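Local structure of 5-Carboxyvanillate Decarboxylase (Novosphingobium aromaticivorans, 4QRN) at residues A[146-158]-A[173-185]. The protein probably removes the carboxyl group from 5-carboxyvanillate, as a manganese-binding decarboxylase of the amidohydrolase family. Residues are numbered along the deposited sequence; the frame is centred on the assembly and turned at random. Where two conformers were deposited one is given.
Sequences RFIGMGTVAPQDP and GFKGIQINSHTQG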
ATOM      1  N   ARG A 146     -29.441   1.341  18.077  1.00  9.73           N
ATOM      2  CA  ARG A 146     -28.632   2.215  17.214  1.00  9.10           C
ATOM      3  C   ARG A 146     -27.130   2.044  17.378  1.00  8.53           C
ATOM      4  O   ARG A 146     -26.392   2.248  16.418  1.00  8.84           O
ATOM      5  CB  ARG A 146     -28.954   3.695  17.476  1.00  8.98           C
ATOM      6  CG  ARG A 146     -30.431   4.042  17.431  1.00  9.44           C
ATOM      7  CD  ARG A 146     -31.109   3.680  16.149  1.00  9.83           C
ATOM      8  NE  ARG A 146     -30.545   4.311  14.956  1.00  8.86           N
ATOM      9  CZ  ARG A 146     -30.827   5.550  14.546  1.00  8.75           C
ATOM     10  NH1 ARG A 146     -31.611   6.350  15.249  1.00  9.56           N
ATOM     11  NH2 ARG A 146     -30.280   6.008  13.440  1.00  8.86           N
ATOM     12  N   PHE A 147     -26.667   1.756  18.602  1.00  8.80           N
ATOM     13  CA  PHE A 147     -25.239   1.758  18.924  1.00  9.36           C
ATOM     14  C   PHE A 147     -24.822   0.355  19.347  1.00  9.76           C
ATOM     15  O   PHE A 147     -25.484  -0.252  20.203  1.00 11.43           O
ATOM     16  CB  PHE A 147     -24.938   2.675  20.109  1.00  9.56           C
ATOM     17  CG  PHE A 147     -25.104   4.175  19.877  1.00  8.89           C
ATOM     18  CD1 PHE A 147     -25.233   4.755  18.616  1.00  9.25           C
ATOM     19  CD2 PHE A 147     -25.084   5.015  20.992  1.00 10.22           C
ATOM     20  CE1 PHE A 147     -25.348   6.143  18.492  1.00 10.39           C
ATOM     21  CE2 PHE A 147     -25.192   6.385  20.870  1.00 10.45           C
ATOM     22  CZ  PHE A 147     -25.335   6.952  19.625  1.00 10.19           C
ATOM     23  N   ILE A 148     -23.721  -0.121  18.769  1.00  8.45           N
ATOM     24  CA  ILE A 148     -23.130  -1.408  19.084  1.00  8.59           C
ATOM     25  C   ILE A 148     -21.682  -1.137  19.441  1.00  8.01           C
ATOM     26  O   ILE A 148     -21.037  -0.329  18.773  1.00  9.64           O
ATOM     27  CB  ILE A 148     -23.192  -2.343  17.845  1.00  9.91           C
ATOM     28  CG1 ILE A 148     -24.648  -2.548  17.413  1.00 12.25           C
ATOM     29  CG2 ILE A 148     -22.489  -3.676  18.118  1.00 11.11           C
ATOM     30  CD1 ILE A 148     -24.799  -2.905  15.937  1.00 14.29           C
ATOM     31  N   GLY A 149     -21.153  -1.791  20.466  1.00  8.06           N
ATOM     32  CA  GLY A 149     -19.812  -1.472  20.903  1.00  8.34           C
ATOM     33  C   GLY A 149     -18.745  -2.502  20.586  1.00  8.09           C
ATOM     34  O   GLY A 149     -18.973  -3.725  20.664  1.00  8.26           O
ATOM     35  N   MET A 150     -17.544  -1.983  20.303  1.00  8.03           N
ATOM     36  CA  MET A 150     -16.294  -2.743  20.275  1.00  8.32           C
ATOM     37  C   MET A 150     -15.445  -2.203  21.425  1.00  8.20           C
ATOM     38  O   MET A 150     -15.323  -0.993  21.596  1.00  9.89           O
ATOM     39  CB  MET A 150     -15.561  -2.547  18.942  1.00  9.23           C
ATOM     40  CG  MET A 150     -16.338  -3.085  17.743  1.00 10.66           C
ATOM     41  SD  MET A 150     -16.367  -4.880  17.620  1.00 11.24           S
ATOM     42  CE  MET A 150     -14.869  -5.168  16.671  1.00 12.69           C
ATOM     43  N   GLY A 151     -14.847  -3.092  22.203  1.00  7.86           N
ATOM     44  CA  GLY A 151     -14.017  -2.647  23.304  1.00  8.47           C
ATOM     45  C   GLY A 151     -12.663  -2.130  22.866  1.00  7.97           C
ATOM     46  O   GLY A 151     -12.145  -2.485  21.793  1.00  7.60           O
ATOM     47  N   THR A 152     -12.079  -1.315  23.747  1.00  8.30           N
ATOM     48  CA  THR A 152     -10.702  -0.852  23.618  1.00  8.24           C
ATOM     49  C   THR A 152      -9.850  -1.524  24.685  1.00  7.57           C
ATOM     50  O   THR A 152     -10.344  -1.803  25.791  1.00  9.45           O
ATOM     51  CB  THR A 152     -10.635   0.710  23.709  1.00  8.89           C
ATOM     52  OG1 THR A 152      -9.514   1.209  22.984  1.00  8.85           O
ATOM     53  CG2 THR A 152     -10.567   1.235  25.135  1.00  9.74           C
ATOM     54  N   VAL A 153      -8.596  -1.808  24.356  1.00  8.05           N
ATOM     55  CA  VAL A 153      -7.722  -2.497  25.291  1.00  8.51           C
ATOM     56  C   VAL A 153      -6.366  -1.779  25.379  1.00  8.70           C
ATOM     57  O   VAL A 153      -6.161  -0.716  24.800  1.00  9.90           O
ATOM     58  CB  VAL A 153      -7.586  -4.021  24.970  1.00  9.08           C
ATOM     59  CG1 VAL A 153      -8.952  -4.709  25.048  1.00  9.74           C
ATOM     60  CG2 VAL A 153      -6.917  -4.272  23.614  1.00  9.69           C
ATOM     61  N   ALA A 154      -5.460  -2.372  26.160  1.00  8.94           N
ATOM     62  CA  ALA A 154      -4.150  -1.794  26.427  1.00  9.19           C
ATOM     63  C   ALA A 154      -3.125  -2.893  26.221  1.00  9.26           C
ATOM     64  O   ALA A 154      -2.729  -3.553  27.169  1.00  9.86           O
ATOM     65  CB  ALA A 154      -4.091  -1.226  27.860  1.00 10.38           C
ATOM     66  N   PRO A 155      -2.699  -3.130  24.969  1.00  9.77           N
ATOM     67  CA  PRO A 155      -1.841  -4.286  24.680  1.00 10.59           C
ATOM     68  C   PRO A 155      -0.504  -4.218  25.378  1.00 11.28           C
ATOM     69  O   PRO A 155       0.181  -5.237  25.451  1.00 13.06           O
ATOM     70  CB  PRO A 155      -1.703  -4.252  23.157  1.00 10.57           C
ATOM     71  CG  PRO A 155      -2.947  -3.535  22.698  1.00 10.33           C
ATOM     72  CD  PRO A 155      -3.116  -2.451  23.723  1.00  9.75           C
ATOM     73  N   GLN A 156      -0.132  -3.051  25.895  1.00 11.31           N
ATOM     74  CA  GLN A 156       1.008  -2.972  26.803  0.55 12.43           C
ATOM     75  C   GLN A 156       0.886  -3.957  27.959  1.00 11.78           C
ATOM     76  O   GLN A 156       1.896  -4.370  28.543  1.00 12.79           O
ATOM     77  CB  GLN A 156       1.092  -1.609  27.518  0.55 13.21           C
ATOM     78  CG  GLN A 156       1.072  -0.342  26.719  0.55 11.66           C
ATOM     79  CD  GLN A 156      -0.326   0.236  26.558  0.55 10.09           C
ATOM     80  OE1 GLN A 156      -1.232  -0.437  26.070  0.55  9.79           O
ATOM     81  NE2 GLN A 156      -0.503   1.504  26.943  0.55 10.25           N
ATOM     82  N   ASP A 157      -0.357  -4.311  28.317  1.00 11.50           N
ATOM     83  CA  ASP A 157      -0.667  -5.327  29.331  1.00 11.06           C
ATOM     84  C   ASP A 157      -1.593  -6.381  28.696  1.00 10.70           C
ATOM     85  O   ASP A 157      -2.828  -6.278  28.758  1.00 10.12           O
ATOM     86  CB  ASP A 157      -1.333  -4.686  30.553  1.00 11.55           C
ATOM     87  CG  ASP A 157      -1.521  -5.656  31.706  1.00 12.39           C
ATOM     88  OD1 ASP A 157      -1.475  -6.885  31.481  1.00 13.07           O
ATOM     89  OD2 ASP A 157      -1.735  -5.170  32.839  1.00 13.94           O
ATOM     90  N   PRO A 158      -1.006  -7.387  28.034  1.00 10.42           N
ATOM     91  CA  PRO A 158      -1.848  -8.354  27.317  1.00 10.79           C
ATOM     92  C   PRO A 158      -2.747  -9.169  28.228  1.00 10.57           C
ATOM     93  O   PRO A 158      -3.843  -9.528  27.810  1.00 10.65           O
ATOM     94  CB  PRO A 158      -0.840  -9.250  26.573  1.00 11.93           C
ATOM     95  CG  PRO A 158       0.390  -8.465  26.504  1.00 13.17           C
ATOM     96  CD  PRO A 158       0.420  -7.568  27.731  1.00 11.28           C
ATOM     97  N   GLY A 173     -21.762  -6.277  26.769  1.00 10.63           N
ATOM     98  CA  GLY A 173     -22.509  -6.501  25.546  1.00 11.12           C
ATOM     99  C   GLY A 173     -21.740  -6.141  24.273  1.00  9.64           C
ATOM    100  O   GLY A 173     -22.360  -6.006  23.208  1.00 10.26           O
ATOM    101  N   PHE A 174     -20.420  -6.017  24.360  1.00  8.95           N
ATOM    102  CA  PHE A 174     -19.637  -5.687  23.184  1.00  8.54           C
ATOM    103  C   PHE A 174     -19.514  -6.888  22.265  1.00  8.12           C
ATOM    104  O   PHE A 174     -19.664  -8.043  22.684  1.00  9.24           O
ATOM    105  CB  PHE A 174     -18.247  -5.222  23.584  1.00  8.68           C
ATOM    106  CG  PHE A 174     -18.205  -3.900  24.322  1.00  9.04           C
ATOM    107  CD1 PHE A 174     -19.298  -3.033  24.388  1.00  9.91           C
ATOM    108  CD2 PHE A 174     -17.023  -3.523  24.932  1.00  9.64           C
ATOM    109  CE1 PHE A 174     -19.200  -1.816  25.045  1.00 10.67           C
ATOM    110  CE2 PHE A 174     -16.913  -2.301  25.596  1.00 10.50           C
ATOM    111  CZ  PHE A 174     -18.017  -1.453  25.664  1.00 11.28           C
ATOM    112  N   LYS A 175     -19.210  -6.606  21.000  1.00  7.93           N
ATOM    113  CA  LYS A 175     -19.195  -7.632  19.950  1.00  8.33           C
ATOM    114  C   LYS A 175     -17.793  -8.012  19.508  1.00  8.54           C
ATOM    115  O   LYS A 175     -17.618  -8.909  18.687  1.00  9.35           O
ATOM    116  CB  LYS A 175     -20.045  -7.156  18.769  1.00  9.43           C
ATOM    117  CG  LYS A 175     -21.504  -6.966  19.145  1.00 10.53           C
ATOM    118  CD  LYS A 175     -22.173  -8.238  19.638  1.00 11.92           C
ATOM    119  CE  LYS A 175     -23.654  -8.014  19.863  1.00 14.02           C
ATOM    120  NZ  LYS A 175     -24.311  -9.294  20.213  1.00 15.91           N
ATOM    121  N   GLY A 176     -16.776  -7.382  20.086  1.00  9.19           N
ATOM    122  CA  GLY A 176     -15.385  -7.652  19.747  1.00  9.44           C
ATOM    123  C   GLY A 176     -14.572  -6.497  20.265  1.00  8.46           C
ATOM    124  O   GLY A 176     -15.051  -5.737  21.117  1.00  7.97           O
ATOM    125  N   ILE A 177     -13.344  -6.373  19.760  1.00  8.76           N
ATOM    126  CA  ILE A 177     -12.463  -5.285  20.161  1.00  7.99           C
ATOM    127  C   ILE A 177     -11.815  -4.696  18.909  1.00  7.25           C
ATOM    128  O   ILE A 177     -11.638  -5.365  17.882  1.00  7.55           O
ATOM    129  CB  ILE A 177     -11.353  -5.656  21.202  1.00  9.04           C
ATOM    130  CG1 ILE A 177     -10.398  -6.720  20.627  1.00 10.50           C
ATOM    131  CG2 ILE A 177     -11.995  -6.078  22.534  1.00 10.65           C
ATOM    132  CD1 ILE A 177      -9.131  -6.874  21.410  1.00 10.21           C
ATOM    133  N   GLN A 178     -11.463  -3.415  19.044  1.00  7.37           N
ATOM    134  CA  GLN A 178     -10.636  -2.738  18.054  1.00  6.89           C
ATOM    135  C   GLN A 178      -9.278  -2.459  18.662  1.00  7.24           C
ATOM    136  O   GLN A 178      -9.190  -1.878  19.744  1.00  8.85           O
ATOM    137  CB  GLN A 178     -11.295  -1.416  17.630  1.00  7.82           C
ATOM    138  CG  GLN A 178     -10.402  -0.605  16.677  1.00  8.56           C
ATOM    139  CD  GLN A 178     -11.114   0.610  16.150  1.00  8.25           C
ATOM    140  OE1 GLN A 178     -12.069   0.490  15.378  1.00  8.74           O
ATOM    141  NE2 GLN A 178     -10.661   1.798  16.564  1.00  8.38           N
ATOM    142  N   ILE A 179      -8.214  -2.870  17.964  1.00  6.80           N
ATOM    143  CA  ILE A 179      -6.856  -2.499  18.334  1.00  6.89           C
ATOM    144  C   ILE A 179      -6.354  -1.577  17.229  1.00  6.40           C
ATOM    145  O   ILE A 179      -6.491  -1.873  16.034  1.00  6.91           O
ATOM    146  CB  ILE A 179      -5.946  -3.731  18.522  1.00  7.34           C
ATOM    147  CG1 ILE A 179      -6.421  -4.525  19.750  1.00  7.69           C
ATOM    148  CG2 ILE A 179      -4.462  -3.299  18.666  1.00  8.29           C
ATOM    149  CD1 ILE A 179      -5.598  -5.782  20.052  1.00  8.65           C
ATOM    150  N   ASN A 180      -5.796  -0.443  17.638  1.00  6.88           N
ATOM    151  CA  ASN A 180      -5.349   0.616  16.742  1.00  7.24           C
ATOM    152  C   ASN A 180      -3.927   0.349  16.314  1.00  7.03           C
ATOM    153  O   ASN A 180      -2.989   1.077  16.649  1.00  7.88           O
ATOM    154  CB  ASN A 180      -5.531   1.940  17.469  1.00  8.15           C
ATOM    155  CG  ASN A 180      -6.929   2.088  17.935  1.00  9.17           C
ATOM    156  OD1 ASN A 180      -7.831   2.179  17.100  1.00  9.75           O
ATOM    157  ND2 ASN A 180      -7.147   2.046  19.262  1.00 10.10           N
ATOM    158  N   SER A 181      -3.766  -0.757  15.602  1.00  7.45           N
ATOM    159  CA  SER A 181      -2.508  -1.228  15.065  1.00  8.05           C
ATOM    160  C   SER A 181      -1.428  -1.272  16.147  1.00  7.33           C
ATOM    161  O   SER A 181      -1.686  -1.853  17.199  1.00  7.79           O
ATOM    162  CB  SER A 181      -2.136  -0.489  13.775  1.00  8.22           C
ATOM    163  OG  SER A 181      -1.278  -1.304  13.023  1.00  8.03           O
ATOM    164  N   HIS A 182      -0.207  -0.797  15.875  1.00  7.35           N
ATOM    165  CA  HIS A 182       0.907  -1.048  16.792  1.00  7.90           C
ATOM    166  C   HIS A 182       0.662  -0.458  18.187  1.00  7.08           C
ATOM    167  O   HIS A 182      -0.107   0.485  18.378  1.00  7.89           O
ATOM    168  CB  HIS A 182       2.224  -0.468  16.226  1.00  7.83           C
ATOM    169  CG  HIS A 182       2.299   1.020  16.284  1.00  7.31           C
ATOM    170  ND1 HIS A 182       2.912   1.701  17.320  1.00  8.15           N
ATOM    171  CD2 HIS A 182       1.824   1.958  15.425  1.00  8.22           C
ATOM    172  CE1 HIS A 182       2.800   3.002  17.092  1.00  8.38           C
ATOM    173  NE2 HIS A 182       2.152   3.184  15.946  1.00  8.55           N
ATOM    174  N   THR A 183       1.360  -1.037  19.165  1.00  7.29           N
ATOM    175  CA  THR A 183       1.413  -0.450  20.492  1.00  8.04           C
ATOM    176  C   THR A 183       2.853  -0.079  20.765  1.00  7.89           C
ATOM    177  O   THR A 183       3.718  -0.956  20.915  1.00  8.40           O
ATOM    178  CB  THR A 183       0.842  -1.415  21.570  1.00  8.81           C
ATOM    179  OG1 THR A 183      -0.563  -1.546  21.355  1.00  8.53           O
ATOM    180  CG2 THR A 183       1.068  -0.884  22.988  1.00  8.98           C
ATOM    181  N   GLN A 184       3.112   1.224  20.750  1.00  7.96           N
ATOM    182  CA  GLN A 184       4.456   1.736  21.035  1.00  8.80           C
ATOM    183  C   GLN A 184       5.518   1.037  20.174  1.00  8.26           C
ATOM    184  O   GLN A 184       6.605   0.694  20.640  1.00  9.21           O
ATOM    185  CB  GLN A 184       4.741   1.660  22.537  1.00 10.38           C
ATOM    186  CG  GLN A 184       3.797   2.592  23.275  1.00 12.08           C
ATOM    187  CD  GLN A 184       3.884   2.469  24.774  1.00 13.25           C
ATOM    188  OE1 GLN A 184       4.973   2.490  25.337  1.00 15.56           O
ATOM    189  NE2 GLN A 184       2.738   2.332  25.431  1.00 13.29           N
ATOM    190  N   GLY A 185       5.193   0.864  18.902  1.00  8.54           N
ATOM    191  CA  GLY A 185       6.136   0.331  17.943  1.00  8.78           C
ATOM    192  C   GLY A 185       6.226  -1.185  17.893  1.00  8.90           C
ATOM    193  O   GLY A 185       7.045  -1.724  17.131  1.00  9.57           O
TER
HETATM  194  O   HOH W   1     -22.801  -3.417  22.155  1.00 13.88           O
HETATM  195  O   HOH W   2      -9.863   1.653  20.275  1.00 11.09           O
HETATM  196  O   HOH W   3      -7.435  -1.294  21.794  1.00  9.11           O
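The carbonyl O of G151 takes the N-H of Q178 at 3.0 Å and also a CA-H...O contact from I177 CA. The N-H of the same residue, G151, goes to G176 O, on a lone pair in the carbonyl plane. G151 and I177 thus form a single parallel bridge. It joins two neighbouring strands of the amidohydrolase barrel, linked by helix 158-170 in a beta-alpha-beta crossover. A third bond, K175 N to G149 O at 2.9 Å, is nearly straight at the hydrogen (163°).

F174 lies against the glycine backbone. Its CD2 is 3.5 Å from G151 CA, and M150 C sits over one ring face. A side chain at G149 would clash with this ring. N133 and L136 of helix 122-142 also touch F174. With an alanine here, the backbone of G149 to G151 would probably lose its aromatic cover and a gap would open towards that helix.

The M150 chain is bent at chi2 and chi3, which brings CE to 3.5 Å from I177 O. Further along, V153 CG2 packs on I179 CG1.

Q178 points its amide towards the metal site, where its side chain touches the manganese ligand H210. Its NE2 donates to N180 OD1, with OD1 tilted 28° from the Q178 amide plane. A water accepts from V153 N and donates to Q178 O. Near the far end, T183 OG1 lies 3.4 Å from both CB and CG of the P155 ring.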